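PDB 6RXA: argininosuccinate lyase from Chelativorans sp., which is an EDDS lyase, a C-N lyase of the aspartase/fumarase superfamily, and probably splits argininosuccinate into fumarate and L-arginine. Local coordinates for residues S111-R125 / Y190-A202. The protein carries 2 engineered substitutions. Residues are numbered along the deposited sequence; the frame is centred on the assembly and turned at random.
Sequences SRNDLANAGKRMFLR and YARINLCPLGAAA. With FMT (formic acid), chain B; FMT (formic acid), chain D; FMT (formic acid), chain C.
The substrate-binding residues Ser111, the N-cap, with Arg112 and Asn113 in the first turn of helix 112-147, are held by the loop that follows helix 168-193, and Asp114 makes the central link. Asp114 OD2 accepts Gly199 N at 3.0 Å, nearly along its C-O axis, and Ala201 N in a weak bond. A chi1 of 63° sets CG between the backbone N and the carbonyl carbon, which leaves OD1 to accept Ser111 N on its syn side. Ser111 and Asp114 thereby form a capping box, completed by the bond from Asn113 N to Ser111 OG. Ser111 CB lies against the Ala201 carbonyl carbon at 3.3 Å. Asn113 ND2 gives a straight bond (173°) to a lone pair of Ala202 O, 3.0 Å away, and donates to a formate as well. Ser111, Arg112 and Asn113 bind succinate and fumarate in this protein; here formates occupy the pocket, which Ser280, Ser281, Lys286 and Asn288 of a second subunit and Thr158 of a third help to line, as befits the shared active sites of this tetrameric superfamily. Farther along the helix, Pro197, first residue of a type II turn, sets CG beside Asn117 OD1, while Ala118 CB rests on Leu198 CG at 3.7 Å. The extended Arg121 reaches the C-terminal end of helix 168-193: NH1 binds Arg192 O (2.9 Å), on a lone pair, and Ile193 O from above its carbonyl plane. Asn117 OD1 takes NE in the same guanidinium plane, and a water joins NH2 to Arg192 O; these bonds fix the group's rotation. Arg125 NH1 bonds to Asn194 OD1 at 2.8 Å, guanidinium and amide planes 80° apart, and Arg125 CG lies 3.5 Å from Tyr190 CE1.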
loop_
_atom_site.group_PDB
_atom_site.type_symbol
_atom_site.label_atom_id
_atom_site.label_comp_id
_atom_site.label_asym_id
_atom_site.label_seq_id
_atom_site.Cartn_x
_atom_site.Cartn_y
_atom_site.Cartn_z
ATOM N N SER A 111 -19.450 -17.788 -21.352
ATOM C CA SER A 111 -19.680 -16.387 -21.048
ATOM C C SER A 111 -18.394 -15.623 -21.298
ATOM O O SER A 111 -17.304 -16.200 -21.336
ATOM C CB SER A 111 -20.091 -16.256 -19.568
ATOM O OG SER A 111 -20.112 -14.924 -19.079
ATOM N N ARG A 112 -18.507 -14.299 -21.404
ATOM C CA ARG A 112 -17.295 -13.498 -21.286
ATOM C C ARG A 112 -16.615 -13.694 -19.929
ATOM O O ARG A 112 -15.399 -13.488 -19.818
ATOM C CB ARG A 112 -17.586 -12.012 -21.519
ATOM C CG ARG A 112 -17.840 -11.666 -22.992
ATOM C CD ARG A 112 -18.072 -10.166 -23.196
ATOM N NE ARG A 112 -19.238 -9.686 -22.451
ATOM C CZ ARG A 112 -19.663 -8.426 -22.435
ATOM N NH1 ARG A 112 -19.023 -7.497 -23.119
ATOM N NH2 ARG A 112 -20.728 -8.094 -21.720
ATOM N N ASN A 113 -17.361 -14.105 -18.895
ATOM C CA ASN A 113 -16.799 -14.168 -17.550
ATOM C C ASN A 113 -15.799 -15.307 -17.405
ATOM O O ASN A 113 -14.706 -15.104 -16.860
ATOM C CB ASN A 113 -17.910 -14.289 -16.501
ATOM C CG ASN A 113 -18.835 -13.086 -16.489
ATOM O OD1 ASN A 113 -18.519 -12.029 -17.043
ATOM N ND2 ASN A 113 -19.992 -13.243 -15.858
ATOM N N ASP A 114 -16.161 -16.526 -17.842
ATOM C CA ASP A 114 -15.198 -17.627 -17.752
ATOM C C ASP A 114 -14.110 -17.509 -18.813
ATOM O O ASP A 114 -12.949 -17.838 -18.539
ATOM C CB ASP A 114 -15.870 -19.001 -17.657
ATOM C CG ASP A 114 -16.686 -19.396 -18.861
ATOM O OD1 ASP A 114 -17.143 -18.535 -19.639
ATOM O OD2 ASP A 114 -16.920 -20.630 -18.984
ATOM N N LEU A 115 -14.454 -16.989 -19.993
ATOM C CA LEU A 115 -13.452 -16.692 -21.013
ATOM C C LEU A 115 -12.386 -15.745 -20.471
ATOM O O LEU A 115 -11.180 -15.995 -20.617
ATOM C CB LEU A 115 -14.131 -16.065 -22.238
ATOM C CG LEU A 115 -13.205 -15.424 -23.278
ATOM C CD1 LEU A 115 -12.376 -16.484 -23.989
ATOM C CD2 LEU A 115 -14.012 -14.621 -24.295
ATOM N N ALA A 116 -12.815 -14.643 -19.855
ATOM C CA ALA A 116 -11.876 -13.645 -19.352
ATOM C C ALA A 116 -10.974 -14.236 -18.280
ATOM O O ALA A 116 -9.759 -14.023 -18.298
ATOM C CB ALA A 116 -12.632 -12.430 -18.810
ATOM N N ASN A 117 -11.553 -14.972 -17.327
ATOM C CA ASN A 117 -10.747 -15.539 -16.247
ATOM C C ASN A 117 -9.728 -16.519 -16.813
ATOM O O ASN A 117 -8.554 -16.507 -16.413
ATOM C CB ASN A 117 -11.658 -16.224 -15.221
ATOM C CG ASN A 117 -10.985 -16.442 -13.863
ATOM O OD1 ASN A 117 -10.270 -17.426 -13.652
ATOM N ND2 ASN A 117 -11.270 -15.553 -12.912
ATOM N N ALA A 118 -10.152 -17.356 -17.766
ATOM C CA ALA A 118 -9.258 -18.347 -18.362
ATOM C C ALA A 118 -8.160 -17.694 -19.193
ATOM O O ALA A 118 -6.993 -18.109 -19.120
ATOM C CB ALA A 118 -10.050 -19.333 -19.224
ATOM N N GLY A 119 -8.504 -16.700 -20.017
ATOM C CA GLY A 119 -7.487 -16.057 -20.832
ATOM C C GLY A 119 -6.438 -15.350 -19.994
ATOM O O GLY A 119 -5.244 -15.398 -20.302
ATOM N N LYS A 120 -6.872 -14.672 -18.932
ATOM C CA LYS A 120 -5.926 -14.027 -18.019
ATOM C C LYS A 120 -5.004 -15.056 -17.383
ATOM O O LYS A 120 -3.795 -14.830 -17.258
ATOM C CB LYS A 120 -6.668 -13.256 -16.922
ATOM C CG LYS A 120 -5.764 -12.546 -15.861
ATOM C CD LYS A 120 -5.145 -11.254 -16.427
ATOM C CE LYS A 120 -4.096 -10.609 -15.523
ATOM N NZ LYS A 120 -4.699 -10.023 -14.300
ATOM N N ARG A 121 -5.555 -16.211 -16.997
ATOM C CA ARG A 121 -4.733 -17.272 -16.427
ATOM C C ARG A 121 -3.707 -17.789 -17.435
ATOM O O ARG A 121 -2.556 -18.060 -17.073
ATOM C CB ARG A 121 -5.614 -18.421 -15.928
ATOM C CG ARG A 121 -6.344 -18.170 -14.613
ATOM C CD ARG A 121 -7.384 -19.274 -14.383
ATOM N NE ARG A 121 -8.024 -19.134 -13.078
ATOM C CZ ARG A 121 -7.505 -19.590 -11.941
ATOM N NH1 ARG A 121 -6.349 -20.231 -11.944
ATOM N NH2 ARG A 121 -8.159 -19.400 -10.807
ATOM N N MET A 122 -4.102 -17.949 -18.705
ATOM C CA MET A 122 -3.139 -18.426 -19.694
ATOM C C MET A 122 -2.026 -17.409 -19.915
ATOM O O MET A 122 -0.853 -17.779 -20.063
ATOM C CB MET A 122 -3.858 -18.725 -21.005
ATOM C CG MET A 122 -4.811 -19.896 -20.922
ATOM S SD MET A 122 -5.636 -20.230 -22.498
ATOM C CE MET A 122 -4.344 -21.044 -23.406
ATOM N N PHE A 123 -2.376 -16.125 -19.942
ATOM C CA PHE A 123 -1.373 -15.074 -20.031
ATOM C C PHE A 123 -0.442 -15.105 -18.824
ATOM O O PHE A 123 0.782 -15.133 -18.984
ATOM C CB PHE A 123 -2.060 -13.710 -20.144
ATOM C CG PHE A 123 -1.136 -12.554 -19.921
ATOM C CD1 PHE A 123 -0.133 -12.277 -20.828
ATOM C CD2 PHE A 123 -1.268 -11.757 -18.800
ATOM C CE1 PHE A 123 0.738 -11.226 -20.604
ATOM C CE2 PHE A 123 -0.402 -10.692 -18.583
ATOM C CZ PHE A 123 0.590 -10.434 -19.488
ATOM N N LEU A 124 -1.003 -15.112 -17.608
ATOM C CA LEU A 124 -0.169 -15.116 -16.409
ATOM C C LEU A 124 0.687 -16.375 -16.337
ATOM O O LEU A 124 1.838 -16.329 -15.883
ATOM C CB LEU A 124 -1.002 -14.963 -15.139
ATOM C CG LEU A 124 -1.717 -13.625 -14.989
ATOM C CD1 LEU A 124 -2.559 -13.593 -13.715
ATOM C CD2 LEU A 124 -0.736 -12.452 -15.022
ATOM N N ARG A 125 0.131 -17.515 -16.778
ATOM C CA ARG A 125 0.867 -18.778 -16.775
ATOM C C ARG A 125 2.118 -18.674 -17.641
ATOM O O ARG A 125 3.217 -19.036 -17.205
ATOM C CB ARG A 125 -0.068 -19.885 -17.273
ATOM C CG ARG A 125 0.539 -21.259 -17.382
ATOM C CD ARG A 125 -0.506 -22.281 -17.842
ATOM N NE ARG A 125 -0.886 -22.071 -19.235
ATOM C CZ ARG A 125 -1.840 -22.753 -19.864
ATOM N NH1 ARG A 125 -2.546 -23.677 -19.219
ATOM N NH2 ARG A 125 -2.079 -22.512 -21.138
ATOM N N TYR A 190 2.258 -21.321 -9.447
ATOM C CA TYR A 190 1.944 -21.883 -10.755
ATOM C C TYR A 190 0.847 -22.929 -10.644
ATOM O O TYR A 190 -0.043 -23.007 -11.502
ATOM C CB TYR A 190 3.204 -22.476 -11.384
ATOM C CG TYR A 190 3.007 -22.910 -12.828
ATOM C CD1 TYR A 190 3.136 -21.998 -13.861
ATOM C CD2 TYR A 190 2.692 -24.231 -13.150
ATOM C CE1 TYR A 190 2.969 -22.390 -15.181
ATOM C CE2 TYR A 190 2.522 -24.632 -14.466
ATOM C CZ TYR A 190 2.667 -23.702 -15.477
ATOM O OH TYR A 190 2.504 -24.086 -16.794
ATOM N N ALA A 191 0.876 -23.735 -9.583
ATOM C CA ALA A 191 -0.117 -24.796 -9.458
ATOM C C ALA A 191 -1.529 -24.242 -9.299
ATOM O O ALA A 191 -2.503 -24.923 -9.667
ATOM C CB ALA A 191 0.229 -25.704 -8.274
ATOM N N ARG A 192 -1.654 -23.042 -8.718
ATOM C CA ARG A 192 -2.955 -22.394 -8.582
ATOM C C ARG A 192 -3.348 -21.620 -9.840
ATOM O O ARG A 192 -4.541 -21.532 -10.149
ATOM C CB ARG A 192 -2.992 -21.496 -7.344
ATOM C CG ARG A 192 -3.217 -22.274 -6.045
ATOM C CD ARG A 192 -3.235 -21.365 -4.798
ATOM N NE ARG A 192 -1.920 -20.853 -4.430
ATOM C CZ ARG A 192 -1.026 -21.537 -3.719
ATOM N NH1 ARG A 192 -1.302 -22.770 -3.305
ATOM N NH2 ARG A 192 0.140 -20.998 -3.424
ATOM N N ILE A 193 -2.379 -21.043 -10.564
ATOM C CA ILE A 193 -2.691 -20.352 -11.815
ATOM C C ILE A 193 -3.144 -21.349 -12.870
ATOM O O ILE A 193 -4.062 -21.073 -13.649
ATOM C CB ILE A 193 -1.475 -19.539 -12.301
ATOM C CG1 ILE A 193 -1.289 -18.293 -11.441
ATOM C CG2 ILE A 193 -1.640 -19.129 -13.765
ATOM C CD1 ILE A 193 -0.141 -17.422 -11.821
ATOM N N ASN A 194 -2.515 -22.519 -12.908
ATOM C CA ASN A 194 -2.722 -23.470 -13.998
ATOM C C ASN A 194 -3.906 -24.399 -13.742
ATOM O O ASN A 194 -3.813 -25.624 -13.853
ATOM C CB ASN A 194 -1.452 -24.262 -14.262
ATOM C CG ASN A 194 -1.483 -24.927 -15.617
ATOM O OD1 ASN A 194 -2.198 -24.471 -16.508
ATOM N ND2 ASN A 194 -0.718 -25.993 -15.784
ATOM N N LEU A 195 -5.040 -23.786 -13.434
ATOM C CA LEU A 195 -6.323 -24.451 -13.245
ATOM C C LEU A 195 -7.344 -23.776 -14.150
ATOM O O LEU A 195 -7.366 -22.550 -14.260
ATOM C CB LEU A 195 -6.770 -24.313 -11.785
ATOM C CG LEU A 195 -5.861 -24.954 -10.744
ATOM C CD1 LEU A 195 -6.339 -24.589 -9.348
ATOM C CD2 LEU A 195 -5.844 -26.455 -10.917
ATOM N N CYS A 196 -8.182 -24.580 -14.808
ATOM C CA CYS A 196 -9.068 -24.066 -15.845
ATOM C C CYS A 196 -10.453 -23.733 -15.290
ATOM O O CYS A 196 -11.117 -24.635 -14.749
ATOM C CB CYS A 196 -9.211 -25.096 -16.948
ATOM S SG CYS A 196 -10.092 -24.440 -18.366
ATOM N N PRO A 197 -10.933 -22.504 -15.434
ATOM C CA PRO A 197 -12.293 -22.156 -14.978
ATOM C C PRO A 197 -13.361 -22.286 -16.053
ATOM O O PRO A 197 -14.536 -22.037 -15.769
ATOM C CB PRO A 197 -12.137 -20.686 -14.574
ATOM C CG PRO A 197 -11.162 -20.158 -15.606
ATOM C CD PRO A 197 -10.180 -21.301 -15.850
ATOM N N LEU A 198 -12.998 -22.665 -17.273
ATOM C CA LEU A 198 -13.982 -22.775 -18.338
ATOM C C LEU A 198 -15.021 -23.836 -18.007
ATOM O O LEU A 198 -14.707 -24.906 -17.481
ATOM C CB LEU A 198 -13.278 -23.097 -19.651
ATOM C CG LEU A 198 -12.500 -21.885 -20.159
ATOM C CD1 LEU A 198 -11.509 -22.307 -21.221
ATOM C CD2 LEU A 198 -13.439 -20.801 -20.695
ATOM N N GLY A 199 -16.273 -23.528 -18.328
ATOM C CA GLY A 199 -17.412 -24.333 -17.934
ATOM C C GLY A 199 -18.211 -23.697 -16.824
ATOM O O GLY A 199 -19.368 -24.091 -16.599
ATOM N N ALA A 200 -17.632 -22.722 -16.124
ATOM C CA ALA A 200 -18.396 -21.930 -15.171
ATOM C C ALA A 200 -19.401 -21.024 -15.868
ATOM O O ALA A 200 -20.374 -20.585 -15.243
ATOM C CB ALA A 200 -17.444 -21.073 -14.338
ATOM N N ALA A 201 -19.187 -20.737 -17.149
ATOM C CA ALA A 201 -20.062 -19.847 -17.920
ATOM C C ALA A 201 -20.200 -18.524 -17.163
ATOM O O ALA A 201 -19.179 -17.920 -16.814
ATOM C CB ALA A 201 -21.355 -20.554 -18.302
ATOM N N ALA A 202 -21.423 -18.043 -16.899
ATOM C CA ALA A 202 -21.586 -16.742 -16.265
ATOM C C ALA A 202 -21.098 -16.742 -14.826
ATOM O O ALA A 202 -20.607 -15.714 -14.342
ATOM C CB ALA A 202 -23.059 -16.340 -16.298
HETATM C C FMT B . -21.021 -11.885 -19.466
HETATM O O1 FMT B . -21.892 -12.701 -19.201
HETATM O O2 FMT B . -21.307 -10.810 -19.981
HETATM C C FMT D . -19.716 -4.037 -22.110
HETATM O O1 FMT D . -20.310 -5.049 -22.491
HETATM O O2 FMT D . -18.501 -4.029 -21.899
HETATM C C FMT C . -22.378 -10.505 -16.454
HETATM O O1 FMT C . -23.501 -9.979 -16.430
HETATM O O2 FMT C . -21.903 -11.136 -15.492
HETATM O O HOH W 1 -6.729 -20.638 -8.568
#